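Nucleoporin NUP170 (Chaetomium thermophilum, PDB 5HAX) is a nuclear pore complex component, probably a structural scaffold nucleoporin of the inner ring, combining a beta-propeller with an alpha-helical domain. Local coordinates at residues 12-17 and 716-721; 165-170 and 200-205; 462-467 and 598-603. All coordinates share one frame; numbering follows the deposited sequence.

Contact 1. Residues 12-17 and 716-721; sequences VVNQTL and TYEQLF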
loop_
_atom_site.group_PDB
_atom_site.type_symbol
_atom_site.label_atom_id
_atom_site.label_comp_id
_atom_site.label_asym_id
_atom_site.label_seq_id
_atom_site.Cartn_x
_atom_site.Cartn_y
_atom_site.Cartn_z
ATOM N N VAL A 12 21.712 12.823 14.951
ATOM C CA VAL A 12 20.674 13.501 14.176
ATOM C C VAL A 12 19.817 12.482 13.435
ATOM O O VAL A 12 18.594 12.635 13.335
ATOM C CB VAL A 12 21.312 14.513 13.205
ATOM C CG1 VAL A 12 20.246 15.176 12.339
ATOM C CG2 VAL A 12 22.111 15.556 13.973
ATOM N N VAL A 13 20.446 11.437 12.892
ATOM C CA VAL A 13 19.703 10.408 12.168
ATOM C C VAL A 13 18.724 9.710 13.104
ATOM O O VAL A 13 17.542 9.541 12.782
ATOM C CB VAL A 13 20.673 9.403 11.519
ATOM C CG1 VAL A 13 19.917 8.212 10.938
ATOM C CG2 VAL A 13 21.503 10.085 10.439
ATOM N N ASN A 14 19.205 9.291 14.277
ATOM C CA ASN A 14 18.350 8.584 15.224
ATOM C C ASN A 14 17.147 9.428 15.622
ATOM O O ASN A 14 16.026 8.916 15.726
ATOM C CB ASN A 14 19.155 8.187 16.460
ATOM C CG ASN A 14 20.106 7.039 16.194
ATOM O OD1 ASN A 14 19.788 6.110 15.453
ATOM N ND2 ASN A 14 21.285 7.097 16.803
ATOM N N GLN A 15 17.358 10.724 15.849
ATOM C CA GLN A 15 16.256 11.603 16.221
ATOM C C GLN A 15 15.340 11.878 15.037
ATOM O O GLN A 15 14.139 12.105 15.223
ATOM C CB GLN A 15 16.807 12.910 16.790
ATOM C CG GLN A 15 17.543 12.733 18.113
ATOM C CD GLN A 15 18.489 13.879 18.420
ATOM O OE1 GLN A 15 18.411 14.946 17.812
ATOM N NE2 GLN A 15 19.397 13.656 19.365
ATOM N N THR A 16 15.885 11.860 13.818
ATOM C CA THR A 16 15.058 12.047 12.632
ATOM C C THR A 16 14.204 10.814 12.362
ATOM O O THR A 16 13.029 10.933 11.996
ATOM C CB THR A 16 15.945 12.371 11.430
ATOM O OG1 THR A 16 16.702 13.559 11.700
ATOM C CG2 THR A 16 15.111 12.586 10.175
ATOM N N LEU A 17 14.780 9.621 12.537
ATOM C CA LEU A 17 14.006 8.390 12.405
ATOM C C LEU A 17 12.808 8.396 13.347
ATOM O O LEU A 17 11.689 8.052 12.950
ATOM C CB LEU A 17 14.897 7.179 12.688
ATOM C CG LEU A 17 16.008 6.876 11.681
ATOM C CD1 LEU A 17 16.966 5.845 12.260
ATOM C CD2 LEU A 17 15.425 6.388 10.366
ATOM N N THR A 716 24.790 -3.862 13.998
ATOM C CA THR A 716 23.843 -3.099 13.198
ATOM C C THR A 716 24.589 -2.226 12.195
ATOM O O THR A 716 25.800 -2.014 12.293
ATOM C CB THR A 716 22.953 -2.226 14.089
ATOM O OG1 THR A 716 23.736 -1.182 14.678
ATOM C CG2 THR A 716 22.302 -3.056 15.187
ATOM N N TYR A 717 23.843 -1.715 11.213
ATOM C CA TYR A 717 24.434 -0.791 10.252
ATOM C C TYR A 717 24.814 0.525 10.919
ATOM O O TYR A 717 25.832 1.132 10.567
ATOM C CB TYR A 717 23.472 -0.548 9.091
ATOM C CG TYR A 717 23.581 -1.580 7.993
ATOM C CD1 TYR A 717 24.562 -1.477 7.014
ATOM C CD2 TYR A 717 22.707 -2.658 7.933
ATOM C CE1 TYR A 717 24.669 -2.416 6.006
ATOM C CE2 TYR A 717 22.806 -3.603 6.928
ATOM C CZ TYR A 717 23.789 -3.477 5.968
ATOM O OH TYR A 717 23.893 -4.413 4.964
ATOM N N GLU A 718 24.009 0.978 11.884
ATOM C CA GLU A 718 24.361 2.176 12.641
ATOM C C GLU A 718 25.736 2.033 13.281
ATOM O O GLU A 718 26.573 2.939 13.195
ATOM C CB GLU A 718 23.304 2.450 13.712
ATOM C CG GLU A 718 23.661 3.600 14.647
ATOM C CD GLU A 718 22.652 3.796 15.760
ATOM O OE1 GLU A 718 22.671 4.875 16.388
ATOM O OE2 GLU A 718 21.854 2.871 16.016
ATOM N N GLN A 719 25.980 0.898 13.940
ATOM C CA GLN A 719 27.263 0.683 14.603
ATOM C C GLN A 719 28.398 0.633 13.589
ATOM O O GLN A 719 29.474 1.197 13.819
ATOM C CB GLN A 719 27.206 -0.606 15.420
ATOM C CG GLN A 719 26.187 -0.563 16.554
ATOM C CD GLN A 719 25.712 -1.939 16.988
ATOM O OE1 GLN A 719 25.995 -2.945 16.339
ATOM N NE2 GLN A 719 24.980 -1.986 18.096
ATOM N N LEU A 720 28.172 -0.041 12.459
ATOM C CA LEU A 720 29.166 -0.079 11.392
ATOM C C LEU A 720 29.499 1.322 10.893
ATOM O O LEU A 720 30.660 1.622 10.594
ATOM C CB LEU A 720 28.646 -0.945 10.245
ATOM C CG LEU A 720 29.498 -1.028 8.979
ATOM C CD1 LEU A 720 30.805 -1.742 9.267
ATOM C CD2 LEU A 720 28.726 -1.732 7.872
ATOM N N PHE A 721 28.493 2.193 10.802
ATOM C CA PHE A 721 28.681 3.505 10.192
ATOM C C PHE A 721 29.294 4.519 11.147
ATOM O O PHE A 721 30.051 5.390 10.703
ATOM C CB PHE A 721 27.339 4.058 9.692
ATOM C CG PHE A 721 26.724 3.276 8.562
ATOM C CD1 PHE A 721 27.506 2.547 7.678
ATOM C CD2 PHE A 721 25.351 3.285 8.376
ATOM C CE1 PHE A 721 26.927 1.841 6.640
ATOM C CE2 PHE A 721 24.771 2.579 7.340
ATOM C CZ PHE A 721 25.560 1.857 6.472
#
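In the alpha-helical part of the nucleoporin a single polar bridge joins Asn14, on the N-terminal helix 5-20, to Glu718, in the first turn of the short helix 717-722. With their backbones well separated, the two side chains approach from opposite directions and meet by one polar bond. Asn14 ND2 donates to Glu718 OE1 over 2.7 Å, and the bond is fairly straight, with an N-H...O angle of 163°. The acceptor lies in the plane of the amide but is met on the syn side of the carboxylate, 35° out of its plane, and the amide and carboxylate planes are steeply turned against each other. Glu718 spans the distance because CG stands anti to the backbone N (chi1 174°) and the chain runs on extended. The other ends of both groups are also held: Asn14 OD1 accepts from Trp603 NE1, and Glu718 OE2 forms a salt bridge with Lys604. Replacing Asn14 by an alanine would probably leave the Trp603 indole N-H without its acceptor and Glu718 OE1 without this donor. The start of helix 717-722 is closed by a capping box, in which Gln719 N donates to Thr716 OG1 at 3.1 Å while Thr716 N donates back to Gln719 OE1 at 2.8 Å. Between the two helices runs the chain at Trp603 and Lys604, pairing through its backbone with Glu718. Helix 663-694 receives Val13 from one segment and Tyr717 and Phe721 from the other, whereas Thr16 rests on helix 586-599.

Contact 2. Residues 165-170 and 200-205; sequences TRMSVH and IFYQQE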
loop_
_atom_site.group_PDB
_atom_site.type_symbol
_atom_site.label_atom_id
_atom_site.label_comp_id
_atom_site.label_asym_id
_atom_site.label_seq_id
_atom_site.Cartn_x
_atom_site.Cartn_y
_atom_site.Cartn_z
ATOM N N THR A 165 -5.361 -30.710 -9.788
ATOM C CA THR A 165 -5.232 -31.058 -8.374
ATOM C C THR A 165 -6.105 -32.218 -7.932
ATOM O O THR A 165 -5.852 -32.764 -6.852
ATOM C CB THR A 165 -5.569 -29.846 -7.494
ATOM O OG1 THR A 165 -6.966 -29.541 -7.612
ATOM C CG2 THR A 165 -4.747 -28.632 -7.895
ATOM N N ARG A 166 -7.116 -32.618 -8.700
ATOM C CA ARG A 166 -8.128 -33.582 -8.277
ATOM C C ARG A 166 -8.920 -33.096 -7.070
ATOM O O ARG A 166 -9.651 -33.884 -6.457
ATOM C CB ARG A 166 -7.513 -34.956 -7.964
ATOM C CG ARG A 166 -6.628 -35.525 -9.062
ATOM C CD ARG A 166 -6.106 -36.897 -8.666
ATOM N NE ARG A 166 -4.934 -37.298 -9.441
ATOM C CZ ARG A 166 -4.086 -38.253 -9.074
ATOM N NH1 ARG A 166 -4.267 -38.910 -7.933
ATOM N NH2 ARG A 166 -3.047 -38.551 -9.843
ATOM N N MET A 167 -8.798 -31.817 -6.716
ATOM C CA MET A 167 -9.474 -31.243 -5.559
ATOM C C MET A 167 -10.718 -30.500 -6.028
ATOM O O MET A 167 -10.618 -29.515 -6.769
ATOM C CB MET A 167 -8.539 -30.298 -4.803
ATOM C CG MET A 167 -7.327 -30.978 -4.189
ATOM S SD MET A 167 -6.175 -29.804 -3.451
ATOM C CE MET A 167 -4.940 -30.915 -2.780
ATOM N N SER A 168 -11.886 -30.972 -5.597
ATOM C CA SER A 168 -13.146 -30.331 -5.945
ATOM C C SER A 168 -14.231 -30.858 -5.018
ATOM O O SER A 168 -14.111 -31.946 -4.448
ATOM C CB SER A 168 -13.523 -30.581 -7.409
ATOM O OG SER A 168 -13.905 -31.930 -7.610
ATOM N N VAL A 169 -15.292 -30.066 -4.874
ATOM C CA VAL A 169 -16.432 -30.425 -4.040
ATOM C C VAL A 169 -17.704 -29.915 -4.699
ATOM O O VAL A 169 -17.715 -28.864 -5.347
ATOM C CB VAL A 169 -16.315 -29.856 -2.608
ATOM C CG1 VAL A 169 -15.357 -30.691 -1.775
ATOM C CG2 VAL A 169 -15.889 -28.394 -2.641
ATOM N N HIS A 170 -18.782 -30.676 -4.530
ATOM C CA HIS A 170 -20.084 -30.239 -5.007
ATOM C C HIS A 170 -20.519 -28.990 -4.253
ATOM O O HIS A 170 -20.336 -28.882 -3.037
ATOM C CB HIS A 170 -21.109 -31.359 -4.836
ATOM C CG HIS A 170 -20.814 -32.570 -5.664
ATOM N ND1 HIS A 170 -20.985 -33.855 -5.196
ATOM C CD2 HIS A 170 -20.356 -32.691 -6.933
ATOM C CE1 HIS A 170 -20.645 -34.715 -6.140
ATOM N NE2 HIS A 170 -20.261 -34.033 -7.204
ATOM N N ILE A 200 -13.701 -24.058 2.343
ATOM C CA ILE A 200 -13.190 -25.221 1.629
ATOM C C ILE A 200 -11.896 -25.657 2.303
ATOM O O ILE A 200 -10.966 -24.856 2.459
ATOM C CB ILE A 200 -12.963 -24.918 0.138
ATOM C CG1 ILE A 200 -14.310 -24.669 -0.548
ATOM C CG2 ILE A 200 -12.211 -26.079 -0.533
ATOM C CD1 ILE A 200 -14.233 -24.546 -2.053
ATOM N N PHE A 201 -11.845 -26.921 2.706
ATOM C CA PHE A 201 -10.639 -27.546 3.226
ATOM C C PHE A 201 -10.022 -28.426 2.149
ATOM O O PHE A 201 -10.727 -28.998 1.315
ATOM C CB PHE A 201 -10.945 -28.394 4.462
ATOM C CG PHE A 201 -11.615 -27.639 5.570
ATOM C CD1 PHE A 201 -10.869 -26.917 6.485
ATOM C CD2 PHE A 201 -12.991 -27.659 5.703
ATOM C CE1 PHE A 201 -11.483 -26.224 7.510
ATOM C CE2 PHE A 201 -13.611 -26.972 6.723
ATOM C CZ PHE A 201 -12.858 -26.252 7.630
ATOM N N TYR A 202 -8.696 -28.532 2.168
ATOM C CA TYR A 202 -8.031 -29.480 1.292
ATOM C C TYR A 202 -6.691 -29.877 1.893
ATOM O O TYR A 202 -6.068 -29.107 2.630
ATOM C CB TYR A 202 -7.852 -28.923 -0.129
ATOM C CG TYR A 202 -6.953 -27.710 -0.253
ATOM C CD1 TYR A 202 -5.590 -27.852 -0.476
ATOM C CD2 TYR A 202 -7.474 -26.424 -0.177
ATOM C CE1 TYR A 202 -4.768 -26.748 -0.603
ATOM C CE2 TYR A 202 -6.659 -25.315 -0.303
ATOM C CZ TYR A 202 -5.307 -25.482 -0.517
ATOM O OH TYR A 202 -4.494 -24.381 -0.641
ATOM N N GLN A 203 -6.265 -31.097 1.572
ATOM C CA GLN A 203 -5.042 -31.668 2.110
ATOM C C GLN A 203 -4.391 -32.534 1.042
ATOM O O GLN A 203 -5.030 -32.946 0.070
ATOM C CB GLN A 203 -5.315 -32.493 3.372
ATOM C CG GLN A 203 -6.265 -33.659 3.147
ATOM C CD GLN A 203 -6.633 -34.366 4.435
ATOM O OE1 GLN A 203 -6.026 -34.133 5.480
ATOM N NE2 GLN A 203 -7.637 -35.234 4.368
ATOM N N GLN A 204 -3.102 -32.817 1.247
ATOM C CA GLN A 204 -2.338 -33.561 0.253
ATOM C C GLN A 204 -2.710 -35.039 0.244
ATOM O O GLN A 204 -2.854 -35.640 -0.826
ATOM C CB GLN A 204 -0.840 -33.391 0.513
ATOM C CG GLN A 204 -0.380 -33.885 1.878
ATOM C CD GLN A 204 1.087 -33.606 2.135
ATOM O OE1 GLN A 204 1.575 -32.506 1.875
ATOM N NE2 GLN A 204 1.803 -34.605 2.639
ATOM N N GLU A 205 -2.874 -35.641 1.419
ATOM C CA GLU A 205 -3.036 -37.084 1.522
ATOM C C GLU A 205 -4.490 -37.495 1.331
ATOM O O GLU A 205 -5.410 -36.830 1.816
ATOM C CB GLU A 205 -2.532 -37.587 2.876
ATOM C CG GLU A 205 -1.033 -37.400 3.077
ATOM C CD GLU A 205 -0.383 -38.537 3.851
ATOM O OE1 GLU A 205 -0.764 -39.709 3.638
ATOM O OE2 GLU A 205 0.518 -38.258 4.671
#
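Met167 has the most surface buried here, and its sulfur lies against Tyr202, where two neighbouring sheets meet. The thioether runs out extended, with CG beside the backbone N (chi1 -64°), and crosses the tyrosine side chain at about a right angle. Its sulfur does the touching: SD lies 3.6 Å from Tyr202 CD1 and 3.8 Å from Tyr202 CB, at the root of the ring rather than near the hydroxyl. Measured to the ring centroid, SD stands at 4.4 Å, 47° off the ring normal, an oblique Met-aromatic contact. The methyl goes further along the chain, where Met167 CE comes to 3.5 Å from Gln203 O. Tyr202 has CG between its backbone N and carbonyl carbon (chi1 64°), which leaves the CB and CD1 side to the sulfur, while OH is hydrogen-bonded to Lys123 N at the far end. Val169, two residues after the methionine, makes the second, looser touch, with CG2 4.2 Å from Ile200 CD1. Cys213 of strand 213-217 fills in beside Met167, Val169 and Ile200. Just ahead of the methionine, an ST turn shapes the chain, Met167 N donating to Thr165 OG1. The two segments belong to different four-stranded antiparallel sheets: 165-170 lies at the end of the edge strand 159-170 of one, and 200-205 runs from strand 198-202 of the next into a loop. Apolar packing of sheet against sheet, here with no hydrogen bond between the two segments, is how successive blades of a beta-propeller are joined.

Contact 3. Residues 462-467 and 598-603; sequences ELAVQF and LVRTLW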
loop_
_atom_site.group_PDB
_atom_site.type_symbol
_atom_site.label_atom_id
_atom_site.label_comp_id
_atom_site.label_asym_id
_atom_site.label_seq_id
_atom_site.Cartn_x
_atom_site.Cartn_y
_atom_site.Cartn_z
ATOM N N GLU A 462 3.798 8.726 4.253
ATOM C CA GLU A 462 4.179 8.648 2.842
ATOM C C GLU A 462 5.512 9.336 2.585
ATOM O O GLU A 462 6.310 8.875 1.759
ATOM C CB GLU A 462 3.113 9.295 1.963
ATOM C CG GLU A 462 1.768 8.606 1.919
ATOM C CD GLU A 462 0.867 9.226 0.871
ATOM O OE1 GLU A 462 0.687 8.610 -0.199
ATOM O OE2 GLU A 462 0.359 10.341 1.105
ATOM N N LEU A 463 5.755 10.463 3.258
ATOM C CA LEU A 463 6.959 11.242 2.994
ATOM C C LEU A 463 8.212 10.431 3.288
ATOM O O LEU A 463 9.215 10.541 2.575
ATOM C CB LEU A 463 6.936 12.521 3.831
ATOM C CG LEU A 463 5.756 13.448 3.535
ATOM C CD1 LEU A 463 5.586 14.474 4.641
ATOM C CD2 LEU A 463 5.945 14.133 2.192
ATOM N N ALA A 464 8.159 9.588 4.320
ATOM C CA ALA A 464 9.340 8.857 4.759
ATOM C C ALA A 464 9.765 7.789 3.758
ATOM O O ALA A 464 10.954 7.452 3.689
ATOM C CB ALA A 464 9.072 8.220 6.120
ATOM N N VAL A 465 8.827 7.252 2.978
ATOM C CA VAL A 465 9.086 6.114 2.101
ATOM C C VAL A 465 9.123 6.517 0.632
ATOM O O VAL A 465 9.066 5.647 -0.247
ATOM C CB VAL A 465 8.052 4.997 2.329
ATOM C CG1 VAL A 465 8.196 4.422 3.729
ATOM C CG2 VAL A 465 6.636 5.509 2.101
ATOM N N GLN A 466 9.228 7.817 0.338
ATOM C CA GLN A 466 9.230 8.278 -1.047
ATOM C C GLN A 466 10.302 7.596 -1.888
ATOM O O GLN A 466 10.122 7.422 -3.098
ATOM C CB GLN A 466 9.438 9.794 -1.099
ATOM C CG GLN A 466 8.247 10.617 -0.640
ATOM C CD GLN A 466 8.519 12.108 -0.712
ATOM O OE1 GLN A 466 8.248 12.751 -1.726
ATOM N NE2 GLN A 466 9.066 12.664 0.365
ATOM N N PHE A 467 11.418 7.202 -1.269
ATOM C CA PHE A 467 12.572 6.675 -1.993
ATOM C C PHE A 467 12.888 5.227 -1.634
ATOM O O PHE A 467 13.912 4.701 -2.087
ATOM C CB PHE A 467 13.791 7.562 -1.730
ATOM C CG PHE A 467 13.461 9.024 -1.650
ATOM C CD1 PHE A 467 13.103 9.728 -2.785
ATOM C CD2 PHE A 467 13.492 9.690 -0.437
ATOM C CE1 PHE A 467 12.788 11.071 -2.715
ATOM C CE2 PHE A 467 13.180 11.034 -0.360
ATOM C CZ PHE A 467 12.826 11.725 -1.501
ATOM N N LEU A 598 16.916 7.902 3.159
ATOM C CA LEU A 598 17.618 7.029 2.223
ATOM C C LEU A 598 18.131 5.759 2.898
ATOM O O LEU A 598 18.306 4.735 2.226
ATOM C CB LEU A 598 18.780 7.774 1.564
ATOM C CG LEU A 598 18.450 8.895 0.577
ATOM C CD1 LEU A 598 19.744 9.512 0.068
ATOM C CD2 LEU A 598 17.597 8.404 -0.586
ATOM N N VAL A 599 18.379 5.796 4.211
ATOM C CA VAL A 599 18.975 4.674 4.925
ATOM C C VAL A 599 18.067 4.130 6.026
ATOM O O VAL A 599 18.517 3.336 6.854
ATOM C CB VAL A 599 20.352 5.054 5.509
ATOM C CG1 VAL A 599 21.291 5.517 4.407
ATOM C CG2 VAL A 599 20.212 6.117 6.593
ATOM N N ARG A 600 16.792 4.531 6.052
ATOM C CA ARG A 600 15.924 4.129 7.156
ATOM C C ARG A 600 15.747 2.615 7.222
ATOM O O ARG A 600 15.600 2.058 8.316
ATOM C CB ARG A 600 14.564 4.820 7.034
ATOM C CG ARG A 600 13.671 4.257 5.946
ATOM C CD ARG A 600 12.561 5.230 5.573
ATOM N NE ARG A 600 11.751 5.624 6.724
ATOM C CZ ARG A 600 10.646 4.998 7.126
ATOM N NH1 ARG A 600 9.982 5.444 8.185
ATOM N NH2 ARG A 600 10.199 3.930 6.478
ATOM N N THR A 601 15.766 1.931 6.075
ATOM C CA THR A 601 15.651 0.476 6.072
ATOM C C THR A 601 16.913 -0.218 6.571
ATOM O O THR A 601 16.864 -1.419 6.857
ATOM C CB THR A 601 15.332 -0.038 4.665
ATOM O OG1 THR A 601 16.410 0.287 3.777
ATOM C CG2 THR A 601 14.039 0.573 4.139
ATOM N N LEU A 602 18.029 0.505 6.685
ATOM C CA LEU A 602 19.326 -0.058 7.050
ATOM C C LEU A 602 19.697 0.199 8.504
ATOM O O LEU A 602 20.081 -0.730 9.220
ATOM C CB LEU A 602 20.416 0.536 6.150
ATOM C CG LEU A 602 21.011 -0.343 5.054
ATOM C CD1 LEU A 602 19.921 -0.970 4.208
ATOM C CD2 LEU A 602 21.950 0.489 4.191
ATOM N N TRP A 603 19.564 1.452 8.941
ATOM C CA TRP A 603 20.174 1.959 10.165
ATOM C C TRP A 603 20.115 0.980 11.336
ATOM O O TRP A 603 21.152 0.518 11.827
ATOM C CB TRP A 603 19.489 3.279 10.530
ATOM C CG TRP A 603 20.253 4.126 11.490
ATOM C CD1 TRP A 603 19.963 4.337 12.803
ATOM C CD2 TRP A 603 21.433 4.888 11.210
ATOM N NE1 TRP A 603 20.887 5.185 13.362
ATOM C CE2 TRP A 603 21.802 5.536 12.404
ATOM C CE3 TRP A 603 22.212 5.086 10.067
ATOM C CZ2 TRP A 603 22.915 6.368 12.489
ATOM C CZ3 TRP A 603 23.320 5.912 10.153
ATOM C CH2 TRP A 603 23.661 6.541 11.356
#
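Ala464 and Arg600 meet at the junction between the beta-propeller and the alpha-helical domain, where a loop leading into strand 473-478 of a propeller blade lies against the C-terminal end of helix 586-599. The first kind of contact is apolar carbon against a guanidinium group. Ala464 CB sits over one face of the Arg600 guanidinium, 3.4 Å above its plane and displaced toward the rim, while Val465 CG1 approaches Arg600 NH2 obliquely at 3.4 Å. A bend at chi3 (-56°) turns the end of the arginine so that its flat group can lie on the alanine. Arg600 CD in turn comes to 3.3 Å from Ala464 O. Its polar partners lie beyond the segments: NH2 donates to Ala452 O, and NH1 makes a long, weak ion pair with Asp21.

Purely apolar packing makes the second group. Leu598 CD2 reaches Phe467 CB at 4.1 Å, and the phenylalanine ring also meets Tyr594 of the same helix edge-to-face.

Hydrogen bonding inside the loop makes the third. Gln466 NE2 donates to Leu463 O at 3.1 Å, in the carbonyl plane and on a lone pair, while Gln466 OE1 accepts from Val491 N, leaving both ends of the amide bonded. The same glutamine lends its CB to the next residue, where it stands 3.8 Å above the centre of the Phe467 ring.

In the fold
Contacts 1 and 3 are neighbours, their centres 12 Å apart, and they touch through Trp603, which lies in segment 598-603 beside the Asn14-Glu718 pair. Contact 1 bridges helices 5-20 and 717-722; contact 3 joins the end of helix 586-599 to the propeller loop 462-467. Contact 2 stands apart, about 50 Å from contact 1 and 44 Å from contact 3 between centres, inside the propeller. The chemistry follows the setting. Partly buried contact 1 is polar, one hydrogen bond beside a salt bridge; buried contact 2 is blade packing through sulfur and hydrocarbon; buried contact 3, between domains, mixes apolar packing with an arginine.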